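PDB 1BHE: endo-polygalacturonase from Pectobacterium carotovorum subsp. carotovorum, which hydrolyses the alpha-1,4 links of polygalacturonic acid in the interior of the chain, contributing to maceration and soft rot of plant tissue. Local coordinates for residues F102-S107 and L153-K158; V177-G182 and M207-I212. All blocks are in the same frame, centred on the assembly; numbering follows the deposited sequence.

In the fold
Contact 1 pairs 102-107 with 153-158, and contact 2 pairs 177-182 with 207-212; they come in series along the chain, with centres about 11 Å apart. Both belong to the right-handed parallel beta-helix of family 28 glycosyl hydrolases, where strands 103-106, 154-157, 177-180 and 204-207 stack in that order on successive coils. Strands 154-157 and 177-180 are direct neighbours and join the contacts: Ile156 N lies 2.9 Å from Val178 O, and Ile156 CG2 packs on Phe179 CD1. Contact 1 is a regular strand pair, whereas contact 2 follows the coils round a turn. Met207 brings contact 2 about 11 Å, side chain to side chain, from Asp223, the predicted proton donor.

Contact 1: residues F102-S107 and L153-K158; sequences FITAVS and LIQINK
Gln155 lies beside Thr104 in a pair of parallel strands, 103-106 and 154-157, whose axes run 4.8 Å apart. Its CB passes 4.2 Å from Ile103 O. With CG anti to the backbone N (chi1 174°), CG comes 4.4 Å from Thr104 CG2. The chain bends at chi2, taking CD away from Thr104, and the amide beyond it lies on the side of strand 177-180, where NE2 donates to Asn157 OD1 at 2.7 Å, the bond lying in the planes of both amides. OE1 accepts from Arg152 NH1, so both ends of the amide are held, and the arginine donor supports the modelled orientation. The same NE2 bond restrains the Asn157 amide, whose ND2 lies 4.1 Å from Val106 CG2. Beneath these side chains the backbone bonds alternate, from Ile103 N to Leu153 O through Gln155 N to Ile103 O (2.9 Å, 170°) and on to Ser107 N with Asn157 O. On the other face Ala105 CB meets Ile156 CG2 at 4.3 Å, in line with the buried Ile103 and Ile154. This inner face of the beta-helix packs Ile103 on Leu73 of strand 72-75 and on Ile119 of strand 118-120. The outer face continues onto strand 177-180, where Gln155 touches Val178 and Ser180.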
loop_
_atom_site.group_PDB
_atom_site.type_symbol
_atom_site.label_atom_id
_atom_site.label_comp_id
_atom_site.label_asym_id
_atom_site.label_seq_id
_atom_site.Cartn_x
_atom_site.Cartn_y
_atom_site.Cartn_z
ATOM N N PHE A 102 10.056 8.000 -5.111
ATOM C CA PHE A 102 11.418 8.017 -4.573
ATOM C C PHE A 102 12.239 6.892 -5.183
ATOM O O PHE A 102 13.356 7.104 -5.668
ATOM C CB PHE A 102 11.390 7.931 -3.052
ATOM C CG PHE A 102 12.697 8.146 -2.349
ATOM C CD1 PHE A 102 13.752 8.820 -2.941
ATOM C CD2 PHE A 102 12.850 7.674 -1.049
ATOM C CE1 PHE A 102 14.947 9.008 -2.269
ATOM C CE2 PHE A 102 14.040 7.866 -0.370
ATOM C CZ PHE A 102 15.083 8.528 -0.984
ATOM N N ILE A 103 11.710 5.674 -5.154
ATOM C CA ILE A 103 12.381 4.515 -5.735
ATOM C C ILE A 103 11.438 3.877 -6.763
ATOM O O ILE A 103 10.311 3.537 -6.390
ATOM C CB ILE A 103 12.791 3.466 -4.701
ATOM C CG1 ILE A 103 13.764 4.051 -3.654
ATOM C CG2 ILE A 103 13.439 2.255 -5.373
ATOM C CD1 ILE A 103 13.868 3.134 -2.441
ATOM N N THR A 104 11.876 3.798 -8.012
ATOM C CA THR A 104 11.026 3.226 -9.060
ATOM C C THR A 104 11.696 2.024 -9.720
ATOM O O THR A 104 12.864 2.066 -10.095
ATOM C CB THR A 104 10.705 4.272 -10.147
ATOM O OG1 THR A 104 10.206 5.480 -9.561
ATOM C CG2 THR A 104 9.638 3.741 -11.103
ATOM N N ALA A 105 10.954 0.929 -9.862
ATOM C CA ALA A 105 11.433 -0.296 -10.482
ATOM C C ALA A 105 10.517 -0.602 -11.672
ATOM O O ALA A 105 9.343 -0.914 -11.468
ATOM C CB ALA A 105 11.390 -1.438 -9.469
ATOM N N VAL A 106 11.012 -0.413 -12.879
ATOM C CA VAL A 106 10.234 -0.616 -14.097
ATOM C C VAL A 106 10.699 -1.843 -14.861
ATOM O O VAL A 106 11.889 -1.978 -15.149
ATOM C CB VAL A 106 10.379 0.610 -15.038
ATOM C CG1 VAL A 106 9.678 0.346 -16.369
ATOM C CG2 VAL A 106 9.815 1.855 -14.379
ATOM N N SER A 107 9.780 -2.747 -15.190
ATOM C CA SER A 107 10.132 -3.955 -15.927
ATOM C C SER A 107 11.321 -4.686 -15.325
ATOM O O SER A 107 12.262 -5.056 -16.029
ATOM C CB SER A 107 10.385 -3.586 -17.406
ATOM O OG SER A 107 9.179 -3.020 -17.917
ATOM N N LEU A 153 6.622 6.523 -2.208
ATOM C CA LEU A 153 7.928 6.045 -1.766
ATOM C C LEU A 153 8.501 4.996 -2.718
ATOM O O LEU A 153 9.627 5.104 -3.196
ATOM C CB LEU A 153 7.875 5.424 -0.381
ATOM C CG LEU A 153 8.114 6.227 0.878
ATOM C CD1 LEU A 153 8.418 5.256 2.026
ATOM C CD2 LEU A 153 9.217 7.269 0.775
ATOM N N ILE A 154 7.729 3.936 -2.957
ATOM C CA ILE A 154 8.205 2.838 -3.806
ATOM C C ILE A 154 7.152 2.573 -4.879
ATOM O O ILE A 154 6.012 2.287 -4.521
ATOM C CB ILE A 154 8.462 1.566 -2.982
ATOM C CG1 ILE A 154 9.688 1.719 -2.063
ATOM C CG2 ILE A 154 8.655 0.331 -3.855
ATOM C CD1 ILE A 154 9.700 0.688 -0.945
ATOM N N GLN A 155 7.535 2.675 -6.136
ATOM C CA GLN A 155 6.623 2.436 -7.257
ATOM C C GLN A 155 7.193 1.325 -8.130
ATOM O O GLN A 155 8.304 1.434 -8.647
ATOM C CB GLN A 155 6.471 3.729 -8.065
ATOM C CG GLN A 155 5.657 3.576 -9.338
ATOM C CD GLN A 155 4.163 3.504 -9.097
ATOM O OE1 GLN A 155 3.593 4.202 -8.263
ATOM N NE2 GLN A 155 3.502 2.629 -9.858
ATOM N N ILE A 156 6.474 0.221 -8.252
ATOM C CA ILE A 156 6.931 -0.938 -9.011
ATOM C C ILE A 156 5.979 -1.225 -10.170
ATOM O O ILE A 156 4.792 -1.445 -9.944
ATOM C CB ILE A 156 7.040 -2.178 -8.111
ATOM C CG1 ILE A 156 7.889 -1.902 -6.859
ATOM C CG2 ILE A 156 7.624 -3.349 -8.894
ATOM C CD1 ILE A 156 7.477 -2.741 -5.662
ATOM N N ASN A 157 6.483 -1.186 -11.402
ATOM C CA ASN A 157 5.646 -1.358 -12.583
ATOM C C ASN A 157 6.087 -2.510 -13.474
ATOM O O ASN A 157 7.285 -2.717 -13.664
ATOM C CB ASN A 157 5.714 -0.092 -13.461
ATOM C CG ASN A 157 5.315 1.190 -12.777
ATOM O OD1 ASN A 157 4.509 1.199 -11.857
ATOM N ND2 ASN A 157 5.865 2.317 -13.195
ATOM N N LYS A 158 5.145 -3.249 -14.044
ATOM C CA LYS A 158 5.407 -4.359 -14.942
ATOM C C LYS A 158 6.561 -5.257 -14.541
ATOM O O LYS A 158 7.368 -5.671 -15.382
ATOM C CB LYS A 158 5.669 -3.761 -16.347
ATOM C CG LYS A 158 4.400 -3.030 -16.817
ATOM C CD LYS A 158 4.604 -2.478 -18.220
ATOM C CE LYS A 158 4.283 -3.543 -19.251
ATOM N NZ LYS A 158 2.932 -4.125 -19.058
#

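Contact 2: residues V177-G182 and M207-I212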
loop_
_atom_site.group_PDB
_atom_site.type_symbol
_atom_site.label_atom_id
_atom_site.label_comp_id
_atom_site.label_asym_id
_atom_site.label_seq_id
_atom_site.Cartn_x
_atom_site.Cartn_y
_atom_site.Cartn_z
ATOM N N VAL A 177 3.921 1.854 -0.869
ATOM C CA VAL A 177 4.324 0.826 -1.823
ATOM C C VAL A 177 3.195 0.527 -2.809
ATOM O O VAL A 177 2.056 0.247 -2.424
ATOM C CB VAL A 177 4.704 -0.513 -1.157
ATOM C CG1 VAL A 177 5.229 -1.506 -2.198
ATOM C CG2 VAL A 177 5.735 -0.383 -0.048
ATOM N N VAL A 178 3.515 0.572 -4.098
ATOM C CA VAL A 178 2.571 0.281 -5.167
ATOM C C VAL A 178 3.196 -0.773 -6.087
ATOM O O VAL A 178 4.339 -0.617 -6.508
ATOM C CB VAL A 178 2.204 1.521 -6.009
ATOM C CG1 VAL A 178 1.378 1.129 -7.234
ATOM C CG2 VAL A 178 1.445 2.560 -5.188
ATOM N N PHE A 179 2.454 -1.836 -6.356
ATOM C CA PHE A 179 2.901 -2.909 -7.238
ATOM C C PHE A 179 1.893 -2.984 -8.393
ATOM O O PHE A 179 0.813 -3.564 -8.213
ATOM C CB PHE A 179 2.978 -4.245 -6.502
ATOM C CG PHE A 179 3.580 -5.361 -7.312
ATOM C CD1 PHE A 179 4.933 -5.370 -7.612
ATOM C CD2 PHE A 179 2.790 -6.402 -7.772
ATOM C CE1 PHE A 179 5.489 -6.397 -8.363
ATOM C CE2 PHE A 179 3.340 -7.428 -8.516
ATOM C CZ PHE A 179 4.689 -7.427 -8.815
ATOM N N SER A 180 2.220 -2.367 -9.521
ATOM C CA SER A 180 1.293 -2.248 -10.632
ATOM C C SER A 180 1.606 -3.080 -11.865
ATOM O O SER A 180 2.731 -3.114 -12.348
ATOM C CB SER A 180 1.267 -0.790 -11.153
ATOM O OG SER A 180 0.829 0.084 -10.133
ATOM N N ASP A 181 0.567 -3.673 -12.441
ATOM C CA ASP A 181 0.641 -4.463 -13.654
ATOM C C ASP A 181 1.790 -5.460 -13.657
ATOM O O ASP A 181 2.507 -5.630 -14.654
ATOM C CB ASP A 181 0.742 -3.526 -14.873
ATOM C CG ASP A 181 -0.270 -2.399 -14.815
ATOM O OD1 ASP A 181 -1.492 -2.637 -14.840
ATOM O OD2 ASP A 181 0.171 -1.238 -14.727
ATOM N N GLY A 182 1.918 -6.198 -12.555
ATOM C CA GLY A 182 3.006 -7.157 -12.417
ATOM C C GLY A 182 2.534 -8.520 -11.935
ATOM O O GLY A 182 1.345 -8.803 -11.775
ATOM N N MET A 207 -1.994 -3.259 -7.730
ATOM C CA MET A 207 -2.866 -2.645 -8.726
ATOM C C MET A 207 -2.828 -3.424 -10.037
ATOM O O MET A 207 -1.808 -3.418 -10.726
ATOM C CB MET A 207 -2.418 -1.202 -9.016
ATOM C CG MET A 207 -2.610 -0.227 -7.869
ATOM S SD MET A 207 -2.076 1.449 -8.290
ATOM C CE MET A 207 -2.419 2.263 -6.723
ATOM N N SER A 208 -3.896 -4.152 -10.357
ATOM C CA SER A 208 -3.951 -4.975 -11.566
ATOM C C SER A 208 -2.719 -5.881 -11.619
ATOM O O SER A 208 -1.978 -5.925 -12.605
ATOM C CB SER A 208 -4.080 -4.110 -12.818
ATOM O OG SER A 208 -5.442 -3.722 -13.040
ATOM N N SER A 209 -2.481 -6.601 -10.526
ATOM C CA SER A 209 -1.300 -7.462 -10.421
ATOM C C SER A 209 -1.688 -8.824 -9.869
ATOM O O SER A 209 -2.738 -8.945 -9.234
ATOM C CB SER A 209 -0.265 -6.800 -9.498
ATOM O OG SER A 209 0.306 -5.657 -10.118
ATOM N N LYS A 210 -0.862 -9.846 -10.093
ATOM C CA LYS A 210 -1.168 -11.160 -9.548
ATOM C C LYS A 210 -0.006 -11.671 -8.690
ATOM O O LYS A 210 1.108 -11.175 -8.778
ATOM C CB LYS A 210 -1.505 -12.214 -10.592
ATOM C CG LYS A 210 -0.949 -12.044 -11.983
ATOM C CD LYS A 210 -1.826 -12.638 -13.074
ATOM C CE LYS A 210 -3.271 -12.198 -13.046
ATOM N NZ LYS A 210 -3.706 -11.321 -14.166
ATOM N N ASN A 211 -0.324 -12.680 -7.901
ATOM C CA ASN A 211 0.606 -13.399 -7.045
ATOM C C ASN A 211 1.346 -12.508 -6.061
ATOM O O ASN A 211 2.524 -12.193 -6.175
ATOM C CB ASN A 211 1.566 -14.222 -7.923
ATOM C CG ASN A 211 0.780 -15.232 -8.757
ATOM O OD1 ASN A 211 -0.096 -15.926 -8.235
ATOM N ND2 ASN A 211 1.075 -15.309 -10.049
ATOM N N ILE A 212 0.616 -12.119 -5.017
ATOM C CA ILE A 212 1.073 -11.237 -3.964
ATOM C C ILE A 212 1.046 -11.872 -2.575
ATOM O O ILE A 212 0.027 -12.443 -2.182
ATOM C CB ILE A 212 0.138 -10.004 -3.855
ATOM C CG1 ILE A 212 -0.146 -9.356 -5.208
ATOM C CG2 ILE A 212 0.703 -8.995 -2.861
ATOM C CD1 ILE A 212 1.058 -8.861 -5.967
HETATM O O HOH W 1 -0.412 -8.138 -13.905
#
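Met207 and Val178 cross obliquely, while Phe179 and Ile212 slide past each other in opposite directions. Extended beyond CG, Met207 lays SD 3.6 Å from Val178 CG1, and Ser180 OG flanks both its CB and its SD. The Phe179 ring, its CG anti to the backbone N (chi1 -173°), presents CD2 to Ile212 CD1 at 3.5 Å and keeps CE2 near Ser209 CB. Between these groups stands Ser209, whose CB points toward 177-182. Its OG accepts a hydrogen bond from Gly182 N at 3.0 Å, nearly straight (166°), and its proton has two possible acceptors, Phe179 O at 2.9 Å and Met207 O at 3.1 Å. This hydroxyl of a buried residue can donate to one of the two carbonyls at a time, while the bond from Gly182 N links the two segments at the corner. Asp181 and Ser208 both adopt left-handed backbone conformations and turn the two coils in step. Asp181 N still reaches Met207 O, and Lys210 N donates to Gly182 O beyond the bend; a water donates to both Gly182 O and Ser208 O. Asp181 OD1 lies 3.6 Å from Ser208 CB and forms a salt bridge with Arg234. Strand 154-157 lies against 177-180, and the Phe179 ring meets Phe185 of strand 183-193, which pairs with strand 210-215 after the corner.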